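Local coordinates for protein putative solute-binding component of ABC transporter (PDB 4YS6) that binds beta-D-glucose and probably serves as the extracytoplasmic solute-binding component of a sugar ABC transporter, at residues K37-V41 with G66-D70; I85-I89 with V109-A113; L167-T171 with R224-I228; A241-D247 with P266-D272; C273-K279 with Y354-K360. One frame throughout, in Å; residues are numbered along the deposited sequence.

Contact 1: residues K37-V41 with G66-D70; sequences KLVGV and GYEVD
Two parallel strands at the outer edge of the N-terminal lobe's sheet meet here, with Leu38, Val39 and Gly40 paired in order with Glu68, Val69 and Asp70. A ladder of four backbone hydrogen bonds joins them. Glu68 N donates to Lys37 O, Val39 N to Glu68 O, Asp70 N to Val39 O, and Val41 N to Asp70 O; the last is 2.8 Å long and nearly straight at 171°. The carbonyls of Val39, Glu68 and Asp70 are also approached by CA-H groups, as with Val69 CA at 3.4 Å from Val39 O.

The strands are the two strands of a beta-alpha-beta unit whose helix 50-64 packs on the face bearing Val39, Val41 and Val69, with Leu62 touching all three. On that face Val41 CG2 meets Val69 CG1 at 4.0 Å. Ahead of them, Val39 CG2 lies 3.9 Å from Tyr67 CD1; it stands anti to its carbonyl carbon because CG1 takes the place opposite the backbone N (chi1 177°). Lys37 bends at chi2 (-72°) and lays CD obliquely against the same ring, 3.5 Å from Tyr67 CE1, while Lys37 O sits at the ring's edge, in its plane. Tyr67 OH is hydrogen-bonded to Asp306, which ties the residue just before strand 68-73 to helix 294-309. On the other face, Leu38 reaches across with CD1, which comes to 3.9 Å from Glu68 CB and extends over the backbone toward Asp70.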
# COMPACT_ATOMS: atom_id res chain seq x y z
N LYS A 37 1.39 28.00 -12.45
CA LYS A 37 0.46 27.09 -11.78
C LYS A 37 0.66 25.64 -12.23
O LYS A 37 -0.28 24.87 -12.26
CB LYS A 37 -0.99 27.53 -12.03
CG LYS A 37 -1.44 28.74 -11.20
CD LYS A 37 -1.63 28.37 -9.72
CE LYS A 37 -2.10 29.55 -8.88
NZ LYS A 37 -1.06 30.61 -8.75
N LEU A 38 1.90 25.29 -12.57
CA LEU A 38 2.24 23.93 -12.96
C LEU A 38 2.62 23.08 -11.76
O LEU A 38 3.45 23.46 -10.94
CB LEU A 38 3.39 23.93 -13.96
CG LEU A 38 3.89 22.57 -14.45
CD1 LEU A 38 2.79 21.77 -15.15
CD2 LEU A 38 5.08 22.78 -15.39
N VAL A 39 1.99 21.92 -11.67
CA VAL A 39 2.23 20.97 -10.59
C VAL A 39 2.73 19.67 -11.17
O VAL A 39 2.13 19.14 -12.12
CB VAL A 39 0.95 20.72 -9.79
CG1 VAL A 39 1.15 19.66 -8.70
CG2 VAL A 39 0.49 22.01 -9.19
N GLY A 40 3.82 19.14 -10.62
CA GLY A 40 4.35 17.88 -11.08
C GLY A 40 3.80 16.76 -10.21
O GLY A 40 3.70 16.90 -8.99
N VAL A 41 3.45 15.65 -10.85
CA VAL A 41 2.92 14.50 -10.14
C VAL A 41 3.67 13.28 -10.59
O VAL A 41 3.62 12.91 -11.78
CB VAL A 41 1.40 14.30 -10.40
CG1 VAL A 41 0.86 13.13 -9.57
CG2 VAL A 41 0.62 15.60 -10.08
N GLY A 66 -7.70 24.38 -11.26
CA GLY A 66 -7.06 25.43 -12.02
C GLY A 66 -5.57 25.29 -12.28
O GLY A 66 -4.95 26.22 -12.78
N TYR A 67 -5.01 24.13 -11.96
CA TYR A 67 -3.59 23.91 -12.19
C TYR A 67 -3.33 23.23 -13.52
O TYR A 67 -4.22 22.60 -14.10
CB TYR A 67 -3.00 23.07 -11.06
CG TYR A 67 -3.17 23.74 -9.72
CD1 TYR A 67 -2.28 24.71 -9.30
CD2 TYR A 67 -4.24 23.42 -8.90
CE1 TYR A 67 -2.44 25.33 -8.08
CE2 TYR A 67 -4.41 24.04 -7.69
CZ TYR A 67 -3.50 24.99 -7.28
OH TYR A 67 -3.66 25.62 -6.08
N GLU A 68 -2.11 23.42 -14.02
CA GLU A 68 -1.57 22.63 -15.11
C GLU A 68 -0.82 21.47 -14.46
O GLU A 68 -0.32 21.60 -13.33
CB GLU A 68 -0.66 23.44 -16.03
CG GLU A 68 -1.35 24.56 -16.79
CD GLU A 68 -2.26 24.05 -17.91
OE1 GLU A 68 -2.38 22.81 -18.07
OE2 GLU A 68 -2.84 24.89 -18.63
N VAL A 69 -0.77 20.34 -15.15
CA VAL A 69 -0.25 19.11 -14.55
C VAL A 69 0.77 18.41 -15.42
O VAL A 69 0.55 18.23 -16.61
CB VAL A 69 -1.38 18.12 -14.25
CG1 VAL A 69 -0.84 16.87 -13.61
CG2 VAL A 69 -2.42 18.76 -13.35
N ASP A 70 1.87 18.01 -14.80
CA ASP A 70 2.88 17.16 -15.45
C ASP A 70 2.90 15.83 -14.71
O ASP A 70 3.55 15.70 -13.66
CB ASP A 70 4.24 17.83 -15.42
CG ASP A 70 5.33 17.02 -16.13
OD1 ASP A 70 5.03 15.97 -16.73
OD2 ASP A 70 6.49 17.46 -16.11

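Contact 2: residues I85-I89 with V109-A113; sequences IENMI and VLAQA
Apolar contacts between the branched side chains of Ile85, Ile89 and Val109 form the middle of this helix pair. Ile85 CG2 meets Val109 CG2 at 3.6 Å, the two side chains crossing at about a right angle. Val109 holds CG1 between its backbone N and carbonyl carbon (chi1 66°), which sets CG2 opposite the N and directs it against Ile85 CG2 and Glu86 CG. One turn on, Ile89 sends CD1 across to Ala113 CB, 4.0 Å away, and to the backbone O of Val109. The segments run nearly parallel, 15° apart with axes 10.1 Å from each other.

Mixed contacts border this patch. The aliphatic part of Glu86 lies against the valine, CG to Val109 CG2 being 3.7 Å. Gln112, extended beyond CG, crosses Ile89 at a slant and places NE2 3.7 Å from Ile89 CG2.

No direct hydrogen bond crosses the interface. A water takes that part, accepting from Gln112 NE2 at 2.7 Å and donating to Glu86 O at 2.8 Å, an oxygen that also receives a bond from Ser90 OG.

Both helices flank the sheet of the N-terminal lobe, where Ile85 and Leu110 touch strand 95-98. Their mutual adhesion is therefore mainly van der Waals, with the one water-mediated link at the more polar margin, where a water joins the glutamine amide to the backbone of the other helix.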
# COMPACT_ATOMS: atom_id res chain seq x y z
N ILE A 85 11.51 13.66 -12.07
CA ILE A 85 11.42 14.79 -11.15
C ILE A 85 12.38 15.92 -11.56
O ILE A 85 11.98 17.09 -11.56
CB ILE A 85 11.69 14.32 -9.70
CG1 ILE A 85 10.58 13.36 -9.30
CG2 ILE A 85 11.74 15.50 -8.71
CD1 ILE A 85 10.90 12.50 -8.10
N GLU A 86 13.61 15.58 -11.97
CA GLU A 86 14.52 16.58 -12.51
C GLU A 86 13.88 17.35 -13.66
O GLU A 86 14.03 18.56 -13.75
CB GLU A 86 15.83 15.92 -12.98
CG GLU A 86 16.79 15.64 -11.85
CD GLU A 86 18.03 14.88 -12.28
OE1 GLU A 86 18.07 14.35 -13.41
OE2 GLU A 86 18.98 14.82 -11.47
N ASN A 87 13.19 16.62 -14.54
CA ASN A 87 12.58 17.23 -15.73
C ASN A 87 11.39 18.10 -15.34
O ASN A 87 11.16 19.13 -15.95
CB ASN A 87 12.11 16.16 -16.71
CG ASN A 87 13.27 15.44 -17.38
OD1 ASN A 87 14.42 15.87 -17.30
ND2 ASN A 87 12.96 14.33 -18.05
N MSE A 88 10.63 17.67 -14.33
CA MSE A 88 9.53 18.49 -13.83
C MSE A 88 10.05 19.83 -13.34
O MSE A 88 9.47 20.88 -13.62
CB MSE A 88 8.77 17.78 -12.71
CG MSE A 88 7.90 16.67 -13.19
SE MSE A 88 7.31 15.53 -11.71
CE MSE A 88 6.57 14.10 -12.83
N ILE A 89 11.15 19.80 -12.61
CA ILE A 89 11.72 21.01 -12.06
C ILE A 89 12.20 21.90 -13.22
O ILE A 89 12.01 23.12 -13.20
CB ILE A 89 12.88 20.70 -11.10
CG1 ILE A 89 12.35 19.93 -9.89
CG2 ILE A 89 13.57 21.99 -10.66
CD1 ILE A 89 13.45 19.41 -8.96
N VAL A 109 17.67 15.01 -5.67
CA VAL A 109 16.79 15.80 -6.51
C VAL A 109 15.86 16.64 -5.66
O VAL A 109 15.47 17.74 -6.04
CB VAL A 109 15.99 14.92 -7.50
CG1 VAL A 109 15.02 14.01 -6.78
CG2 VAL A 109 15.28 15.78 -8.52
N LEU A 110 15.48 16.14 -4.49
CA LEU A 110 14.64 16.98 -3.63
C LEU A 110 15.39 18.18 -3.02
O LEU A 110 14.77 19.22 -2.74
CB LEU A 110 14.00 16.13 -2.55
CG LEU A 110 12.95 15.15 -3.11
CD1 LEU A 110 12.15 14.58 -2.00
CD2 LEU A 110 12.02 15.78 -4.17
N ALA A 111 16.71 18.06 -2.82
CA ALA A 111 17.52 19.19 -2.41
C ALA A 111 17.43 20.30 -3.47
O ALA A 111 17.37 21.47 -3.14
CB ALA A 111 18.99 18.77 -2.18
N GLN A 112 17.44 19.91 -4.74
CA GLN A 112 17.29 20.85 -5.85
C GLN A 112 15.95 21.59 -5.77
O GLN A 112 15.86 22.81 -5.96
CB GLN A 112 17.43 20.10 -7.19
CG GLN A 112 17.32 20.96 -8.41
CD GLN A 112 17.43 20.16 -9.69
OE1 GLN A 112 17.80 18.98 -9.67
NE2 GLN A 112 17.11 20.80 -10.81
N ALA A 113 14.90 20.86 -5.46
CA ALA A 113 13.57 21.46 -5.34
C ALA A 113 13.54 22.44 -4.18
O ALA A 113 13.05 23.56 -4.32
CB ALA A 113 12.53 20.40 -5.16
O HOH W 1 16.32 20.06 -13.32

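Contact 3: residues L167-T171 with R224-I228; sequences LEIFT and RMDAI
Strand 165-170 of the C-terminal lobe's sheet is packed here by helix 218-232, and the junction is an arginine that bonds a carbonyl at its guanidinium edge and lies over the face of an aromatic ring. Arg224, extended from CG to NE with CG opposite its backbone N, carries its guanidinium to the strand. NH1 donates to Ile169 O at 2.9 Å, fairly straight at 165° and with the acceptor close to the guanidinium plane; NH2 adds a weak second bond to the same oxygen. NH1 also stands 3.4 Å above the ring plane of Phe170, over its centre. The resulting cation-pi contact puts Arg224 CZ 4.2 Å from the ring centroid, although ring and guanidinium planes are tilted 38° apart.

In this helix layer on the parallel sheet of the C-terminal lobe, strand segment and helix segment run nearly antiparallel, at 161°. The far end of the phenyl ring reaches the helix, where Phe170 CZ is 3.8 Å from Met225 CB. The selenium of Met225 approaches obliquely, a Met-aromatic contact 4.8 Å from the centroid, while Val253 of helix 247-260 touches both residues.

Glu168 bends at chi2 and lays its carboxylate carbon 3.9 Å from Ile228 CG2. Its oxygens are engaged by Ser203 and Tyr233. A water lies 2.8 Å from Glu168 OE1, to which it probably donates, and accepts from Ile169 N and, weakly, from Arg224 NH2. The nearby positive charge of Arg224, not in a salt bridge with Glu168, may favour the ionised carboxylate.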
# COMPACT_ATOMS: atom_id res chain seq x y z
N LEU A 167 0.63 -20.35 9.69
CA LEU A 167 0.60 -19.02 9.12
C LEU A 167 1.77 -18.81 8.18
O LEU A 167 2.86 -19.28 8.49
CB LEU A 167 0.67 -17.98 10.24
CG LEU A 167 0.80 -16.50 9.85
CD1 LEU A 167 -0.49 -16.01 9.31
CD2 LEU A 167 1.24 -15.65 11.03
N GLU A 168 1.57 -18.13 7.06
CA GLU A 168 2.70 -17.56 6.32
C GLU A 168 2.43 -16.08 6.09
O GLU A 168 1.30 -15.62 6.17
CB GLU A 168 2.94 -18.29 5.00
CG GLU A 168 3.30 -19.80 5.18
CD GLU A 168 4.68 -20.05 5.78
OE1 GLU A 168 5.55 -19.15 5.70
OE2 GLU A 168 4.91 -21.16 6.32
N ILE A 169 3.49 -15.32 5.80
CA ILE A 169 3.43 -13.87 5.81
C ILE A 169 4.11 -13.30 4.57
O ILE A 169 5.21 -13.73 4.24
CB ILE A 169 4.13 -13.30 7.04
CG1 ILE A 169 3.52 -13.82 8.34
CG2 ILE A 169 4.09 -11.78 7.04
CD1 ILE A 169 4.48 -13.69 9.52
N PHE A 170 3.43 -12.37 3.91
CA PHE A 170 3.96 -11.67 2.72
C PHE A 170 3.74 -10.19 2.90
O PHE A 170 2.59 -9.76 2.99
CB PHE A 170 3.26 -12.12 1.45
CG PHE A 170 3.62 -13.51 1.02
CD1 PHE A 170 3.17 -14.60 1.75
CD2 PHE A 170 4.39 -13.72 -0.12
CE1 PHE A 170 3.53 -15.89 1.36
CE2 PHE A 170 4.72 -15.00 -0.51
CZ PHE A 170 4.30 -16.08 0.24
N THR A 171 4.81 -9.41 3.01
CA THR A 171 4.64 -7.96 3.03
C THR A 171 5.29 -7.30 1.80
O THR A 171 5.62 -7.97 0.80
CB THR A 171 5.16 -7.34 4.37
OG1 THR A 171 4.65 -6.00 4.52
CG2 THR A 171 6.67 -7.32 4.44
N ARG A 224 7.58 -17.35 -4.46
CA ARG A 224 7.90 -17.69 -3.08
C ARG A 224 6.81 -18.60 -2.48
O ARG A 224 7.14 -19.59 -1.83
CB ARG A 224 8.09 -16.42 -2.25
CG ARG A 224 8.27 -16.68 -0.75
CD ARG A 224 8.67 -15.43 0.06
NE ARG A 224 8.61 -15.82 1.46
CZ ARG A 224 7.76 -15.32 2.35
NH1 ARG A 224 6.99 -14.28 2.08
NH2 ARG A 224 7.75 -15.83 3.57
N MSE A 225 5.54 -18.30 -2.72
CA MSE A 225 4.47 -19.15 -2.20
C MSE A 225 4.54 -20.54 -2.82
O MSE A 225 4.33 -21.54 -2.11
CB MSE A 225 3.09 -18.51 -2.43
CG MSE A 225 1.92 -19.29 -1.86
SE MSE A 225 1.85 -19.12 0.13
CE MSE A 225 2.31 -20.88 0.65
N ASP A 226 4.88 -20.63 -4.11
CA ASP A 226 5.01 -21.96 -4.72
C ASP A 226 6.09 -22.81 -4.03
O ASP A 226 5.91 -24.03 -3.81
CB ASP A 226 5.33 -21.86 -6.21
CG ASP A 226 4.61 -22.92 -7.02
OD1 ASP A 226 3.36 -22.85 -7.10
OD2 ASP A 226 5.29 -23.82 -7.54
N ALA A 227 7.19 -22.17 -3.68
CA ALA A 227 8.29 -22.85 -3.02
C ALA A 227 7.92 -23.24 -1.60
O ALA A 227 8.29 -24.30 -1.11
CB ALA A 227 9.53 -21.96 -3.04
N ILE A 228 7.17 -22.37 -0.93
CA ILE A 228 6.70 -22.69 0.41
C ILE A 228 5.70 -23.87 0.38
O ILE A 228 5.80 -24.80 1.18
CB ILE A 228 6.11 -21.46 1.06
CG1 ILE A 228 7.23 -20.46 1.38
CG2 ILE A 228 5.38 -21.82 2.36
CD1 ILE A 228 6.73 -19.12 1.92
O HOH W 2 6.14 -16.45 6.03

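Contact 4: residues A241-D247 with P266-D272; sequences AVLCSND and PIVTGQD. With BGC (beta-D-glucopyranose), chain D.
Asp272 takes two hydroxyls of beta-D-glucose with its carboxylate: BGC O4 donates to OD2 at 2.6 Å, and BGC O3 to OD1 at 2.7 Å. From the other segment Asn246 ND2 donates to BGC O4 at 2.9 Å, nearly straight at 166°, so O4 is bonded by a residue of each segment. Asn246 is the N-cap of helix 247-260, and its amide is also bonded to Ser248 and Thr249.

Behind the sugar the two chains are laced together. Asp247 N donates to Gln271 O, and Gln271 N returns a weak bond to Asp247 OD1; the Asp247 carboxylate is held chiefly by Asp274 N, through OD2. Gln271, extended, sends NE2 2.8 Å to Ser245 O, while its OE1 accepts from Lys292, which also hydrogen-bonds the glucose. Thr269 OG1 donates to Cys244 O at 2.8 Å. Farther back the strands pair in parallel, Val242 N bonding Ile267 O at 2.7 Å and Thr269 N weakly bonding Val242 O.

Packing closes the outer end, where Val242 CG2 lies beside Pro266 CG and Ala241 CB is 3.9 Å from Ile267 CB. The strands belong to a beta-alpha-beta unit, and the sugar sits at their C-terminal ends, as in other periplasmic binding proteins. The chemistry implies that the sugar-binding groups are set by a polar second shell, with Gln271 tying Lys292 to the Ser245 carbonyl.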
# COMPACT_ATOMS: atom_id res chain seq x y z
N ALA A 241 -3.71 -19.68 7.41
CA ALA A 241 -3.80 -18.27 7.06
C ALA A 241 -2.56 -17.78 6.35
O ALA A 241 -1.45 -18.21 6.67
CB ALA A 241 -4.04 -17.41 8.31
N VAL A 242 -2.77 -16.86 5.41
CA VAL A 242 -1.66 -16.10 4.82
C VAL A 242 -1.92 -14.61 5.01
O VAL A 242 -2.85 -14.05 4.45
CB VAL A 242 -1.45 -16.41 3.33
CG1 VAL A 242 -0.11 -15.84 2.84
CG2 VAL A 242 -1.47 -17.91 3.08
N LEU A 243 -1.09 -14.00 5.83
CA LEU A 243 -1.12 -12.56 6.02
C LEU A 243 -0.42 -11.92 4.85
O LEU A 243 0.80 -12.04 4.72
CB LEU A 243 -0.45 -12.19 7.34
CG LEU A 243 -0.18 -10.71 7.56
CD1 LEU A 243 -1.53 -9.97 7.58
CD2 LEU A 243 0.61 -10.53 8.86
N CYS A 244 -1.20 -11.30 3.97
CA CYS A 244 -0.65 -10.54 2.85
C CYS A 244 -0.94 -9.08 3.11
O CYS A 244 -2.10 -8.72 3.33
CB CYS A 244 -1.26 -10.93 1.52
SG CYS A 244 -0.95 -12.67 1.12
N SER A 245 0.09 -8.24 3.01
CA SER A 245 -0.10 -6.83 3.29
C SER A 245 -0.87 -6.09 2.21
O SER A 245 -1.41 -5.01 2.49
CB SER A 245 1.26 -6.13 3.51
OG SER A 245 1.94 -6.62 4.67
N ASN A 246 -0.96 -6.62 0.99
CA ASN A 246 -1.76 -5.95 -0.02
C ASN A 246 -2.28 -6.90 -1.07
O ASN A 246 -2.02 -8.10 -1.05
CB ASN A 246 -0.96 -4.82 -0.70
CG ASN A 246 -0.07 -5.31 -1.82
OD1 ASN A 246 0.42 -6.45 -1.79
ND2 ASN A 246 0.12 -4.48 -2.84
N ASP A 247 -3.01 -6.36 -2.02
CA ASP A 247 -3.61 -7.18 -3.06
C ASP A 247 -2.60 -7.72 -4.08
O ASP A 247 -2.75 -8.85 -4.53
CB ASP A 247 -4.70 -6.40 -3.75
CG ASP A 247 -6.05 -6.40 -2.99
OD1 ASP A 247 -6.16 -6.94 -1.86
OD2 ASP A 247 -7.02 -5.84 -3.56
N PRO A 266 -6.84 -21.32 2.85
CA PRO A 266 -6.53 -20.47 3.99
C PRO A 266 -7.26 -19.14 3.98
O PRO A 266 -7.76 -18.69 2.93
CB PRO A 266 -5.01 -20.23 3.85
CG PRO A 266 -4.78 -20.32 2.41
CD PRO A 266 -5.74 -21.33 1.87
N ILE A 267 -7.29 -18.49 5.14
CA ILE A 267 -7.54 -17.06 5.21
C ILE A 267 -6.49 -16.35 4.37
O ILE A 267 -5.29 -16.66 4.49
CB ILE A 267 -7.46 -16.53 6.65
CG1 ILE A 267 -8.47 -17.23 7.55
CG2 ILE A 267 -7.67 -15.02 6.65
CD1 ILE A 267 -8.19 -17.01 9.03
N VAL A 268 -6.93 -15.45 3.50
CA VAL A 268 -5.99 -14.60 2.74
C VAL A 268 -6.45 -13.15 2.84
O VAL A 268 -7.59 -12.84 2.49
CB VAL A 268 -5.92 -14.98 1.25
CG1 VAL A 268 -4.95 -14.07 0.51
CG2 VAL A 268 -5.51 -16.47 1.09
N THR A 269 -5.58 -12.30 3.37
CA THR A 269 -5.85 -10.87 3.52
C THR A 269 -5.30 -10.08 2.33
O THR A 269 -4.62 -10.63 1.46
CB THR A 269 -5.24 -10.30 4.81
OG1 THR A 269 -3.81 -10.40 4.78
CG2 THR A 269 -5.76 -11.06 6.02
N GLY A 270 -5.58 -8.79 2.31
CA GLY A 270 -5.07 -7.92 1.28
C GLY A 270 -5.39 -6.48 1.54
O GLY A 270 -5.82 -6.09 2.63
N GLN A 271 -5.18 -5.66 0.53
CA GLN A 271 -5.44 -4.24 0.60
C GLN A 271 -5.43 -3.65 -0.82
O GLN A 271 -4.56 -3.99 -1.63
CB GLN A 271 -4.40 -3.58 1.49
CG GLN A 271 -4.33 -2.12 1.39
CD GLN A 271 -3.14 -1.52 2.15
OE1 GLN A 271 -3.20 -0.37 2.52
NE2 GLN A 271 -2.06 -2.30 2.39
N ASP A 272 -6.39 -2.75 -1.07
CA ASP A 272 -6.53 -1.86 -2.25
C ASP A 272 -7.81 -2.14 -3.05
O ASP A 272 -8.23 -1.30 -3.85
CB ASP A 272 -5.38 -1.95 -3.28
CG ASP A 272 -4.06 -1.40 -2.77
OD1 ASP A 272 -4.00 -0.79 -1.69
OD2 ASP A 272 -3.08 -1.55 -3.55
C2 BGC D . 0.47 1.38 -0.88
C3 BGC D . -0.42 0.20 -1.12
C4 BGC D . -0.08 -0.53 -2.35
C5 BGC D . 1.38 -0.89 -2.42
C6 BGC D . 1.81 -1.45 -3.76
C1 BGC D . 1.93 0.90 -0.80
O1 BGC D . 2.76 1.87 -0.62
O2 BGC D . 0.12 2.02 0.34
O3 BGC D . -1.80 0.73 -1.18
O4 BGC D . -0.79 -1.78 -2.44
O5 BGC D . 2.15 0.33 -2.18
O6 BGC D . 1.32 -0.67 -4.84

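Contact 5: residues C273-K279 with Y354-K360; sequences CDIANVK and YTEDQLK
Tyr354 and Ile275 form the close-packed part of this contact. Tyr354 OH donates to Cys273 O at 2.7 Å, the carbonyl oxygen lying at the ring's edge in its plane, and the same hydroxyl is hydrogen-bonded to Gln49. A water beside it donates to Asp274 OD1 at 2.8 Å and only weakly to Tyr354 OH. Over one face of the ring sits Ile275 CG1, a CH-pi contact 4.0 Å from the centroid and offset toward the rim; with CG1 opposite its carbonyl carbon (chi1 -71°), CG2 is turned to Gln358 O, 3.4 Å away. Next to it Val278 CG1 meets Leu359 CD2 at 4.0 Å, and Leu348 of helix 344-349 touches Val278 as well.

The other side is looser. Lys279, extended beyond CG, reaches to the chain end, and its NZ makes a salt bridge with the terminal carboxylate, Lys360 OXT, at 3.1 Å; the bond is weak and Lys360 is poorly ordered.

The C-terminal tail, held in shape by Thr355 N donating to Gln358 OE1, thus packs on the start of helix 275-282, the helix that follows the glucose-binding Asp272, at the edge of the C-terminal lobe of a two-lobed periplasmic binding protein.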
# COMPACT_ATOMS: atom_id res chain seq x y z
N CYS A 273 -8.38 -3.32 -2.88
CA CYS A 273 -9.50 -3.76 -3.71
C CYS A 273 -9.18 -3.65 -5.20
O CYS A 273 -9.98 -3.10 -5.98
CB CYS A 273 -10.78 -2.98 -3.39
SG CYS A 273 -11.38 -3.34 -1.72
N ASP A 274 -8.00 -4.14 -5.58
CA ASP A 274 -7.70 -4.30 -7.01
C ASP A 274 -8.78 -5.16 -7.65
O ASP A 274 -9.31 -6.08 -7.04
CB ASP A 274 -6.33 -4.98 -7.24
CG ASP A 274 -5.15 -4.10 -6.86
OD1 ASP A 274 -5.33 -2.88 -6.66
OD2 ASP A 274 -4.02 -4.65 -6.82
N ILE A 275 -9.05 -4.92 -8.92
CA ILE A 275 -10.11 -5.62 -9.62
C ILE A 275 -9.90 -7.13 -9.62
O ILE A 275 -10.82 -7.87 -9.37
CB ILE A 275 -10.24 -5.10 -11.07
CG1 ILE A 275 -10.83 -3.70 -11.04
CG2 ILE A 275 -11.15 -5.99 -11.92
CD1 ILE A 275 -10.77 -2.97 -12.37
N ALA A 276 -8.68 -7.58 -9.92
CA ALA A 276 -8.38 -9.01 -9.94
C ALA A 276 -8.74 -9.66 -8.60
O ALA A 276 -9.31 -10.76 -8.56
CB ALA A 276 -6.91 -9.23 -10.25
N ASN A 277 -8.38 -8.97 -7.51
CA ASN A 277 -8.62 -9.50 -6.17
C ASN A 277 -10.08 -9.46 -5.79
O ASN A 277 -10.54 -10.37 -5.09
CB ASN A 277 -7.79 -8.74 -5.16
CG ASN A 277 -6.34 -8.81 -5.48
OD1 ASN A 277 -5.90 -8.27 -6.48
ND2 ASN A 277 -5.57 -9.47 -4.62
N VAL A 278 -10.81 -8.44 -6.22
CA VAL A 278 -12.25 -8.42 -5.96
C VAL A 278 -12.92 -9.61 -6.64
O VAL A 278 -13.76 -10.30 -6.05
CB VAL A 278 -12.90 -7.11 -6.42
CG1 VAL A 278 -14.43 -7.15 -6.19
CG2 VAL A 278 -12.29 -5.95 -5.67
N LYS A 279 -12.56 -9.87 -7.89
CA LYS A 279 -13.10 -11.03 -8.57
C LYS A 279 -12.75 -12.32 -7.85
O LYS A 279 -13.59 -13.21 -7.73
CB LYS A 279 -12.60 -11.08 -10.00
CG LYS A 279 -13.19 -9.99 -10.87
CD LYS A 279 -12.57 -9.98 -12.26
CE LYS A 279 -13.24 -8.96 -13.16
NZ LYS A 279 -12.82 -9.14 -14.59
N TYR A 354 -15.75 1.88 -9.05
CA TYR A 354 -15.70 1.00 -10.21
C TYR A 354 -17.06 1.00 -10.90
O TYR A 354 -18.07 1.35 -10.28
CB TYR A 354 -15.35 -0.42 -9.80
CG TYR A 354 -13.93 -0.63 -9.30
CD1 TYR A 354 -12.85 -0.07 -9.96
CD2 TYR A 354 -13.68 -1.44 -8.20
CE1 TYR A 354 -11.55 -0.30 -9.52
CE2 TYR A 354 -12.38 -1.69 -7.76
CZ TYR A 354 -11.32 -1.11 -8.42
OH TYR A 354 -10.03 -1.32 -8.00
N THR A 355 -17.10 0.59 -12.16
CA THR A 355 -18.36 0.34 -12.85
C THR A 355 -18.66 -1.14 -12.70
O THR A 355 -17.75 -1.93 -12.49
CB THR A 355 -18.29 0.70 -14.32
OG1 THR A 355 -17.45 -0.23 -15.00
CG2 THR A 355 -17.72 2.10 -14.49
N GLU A 356 -19.92 -1.51 -12.84
CA GLU A 356 -20.32 -2.90 -12.64
C GLU A 356 -19.65 -3.79 -13.69
O GLU A 356 -19.37 -4.96 -13.42
CB GLU A 356 -21.85 -3.05 -12.71
CG GLU A 356 -22.43 -4.04 -11.68
CD GLU A 356 -23.92 -4.32 -11.88
OE1 GLU A 356 -24.28 -4.89 -12.93
OE2 GLU A 356 -24.73 -3.96 -10.99
N ASP A 357 -19.37 -3.24 -14.87
CA ASP A 357 -18.75 -4.02 -15.94
C ASP A 357 -17.33 -4.42 -15.54
O ASP A 357 -16.87 -5.49 -15.91
CB ASP A 357 -18.73 -3.25 -17.26
N GLN A 358 -16.66 -3.55 -14.79
CA GLN A 358 -15.29 -3.82 -14.37
C GLN A 358 -15.17 -5.08 -13.52
O GLN A 358 -14.12 -5.73 -13.51
CB GLN A 358 -14.70 -2.64 -13.60
CG GLN A 358 -14.34 -1.47 -14.50
CD GLN A 358 -13.80 -0.29 -13.75
OE1 GLN A 358 -14.52 0.37 -13.00
NE2 GLN A 358 -12.52 -0.01 -13.93
N LEU A 359 -16.22 -5.41 -12.79
CA LEU A 359 -16.16 -6.50 -11.83
C LEU A 359 -16.81 -7.75 -12.41
O LEU A 359 -17.21 -8.65 -11.67
CB LEU A 359 -16.82 -6.09 -10.50
CG LEU A 359 -16.16 -4.86 -9.85
CD1 LEU A 359 -16.79 -4.48 -8.52
CD2 LEU A 359 -14.67 -5.10 -9.62
N LYS A 360 -16.89 -7.79 -13.73
CA LYS A 360 -17.25 -9.02 -14.45
C LYS A 360 -16.14 -9.37 -15.43
O LYS A 360 -15.82 -10.54 -15.64
CB LYS A 360 -18.56 -8.85 -15.22
CG LYS A 360 -19.63 -8.09 -14.46
CD LYS A 360 -21.01 -8.38 -15.02
CE LYS A 360 -21.92 -7.16 -14.95
NZ LYS A 360 -21.66 -6.22 -16.09
OXT LYS A 360 -15.53 -8.49 -16.03
O HOH W 3 -7.10 -0.69 -6.30

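How the contacts relate
From the N terminus, contact 1 closes the first beta-alpha-beta unit, around helix 50-64, and contact 2 follows in series, joining helices 78-90 and 107-115 of the same lobe. The two touch where Met88 packs on Gly40, Val41 and Asp70. Contact 3 closes a longer loop in the other lobe, on the opposite side of the chain's centre, its centre about 41 Å from that of contact 1. Contact 4 closes the beta-alpha-beta unit around helix 247-260 and shares the sheet of contact 3, strands 165-170 and 241-244 being neighbours. Contact 5 brings the C terminus back to helix 275-282 and meets contact 4 through Asp247, bonded to Asp274 and Asn277. None of the five nest or cross.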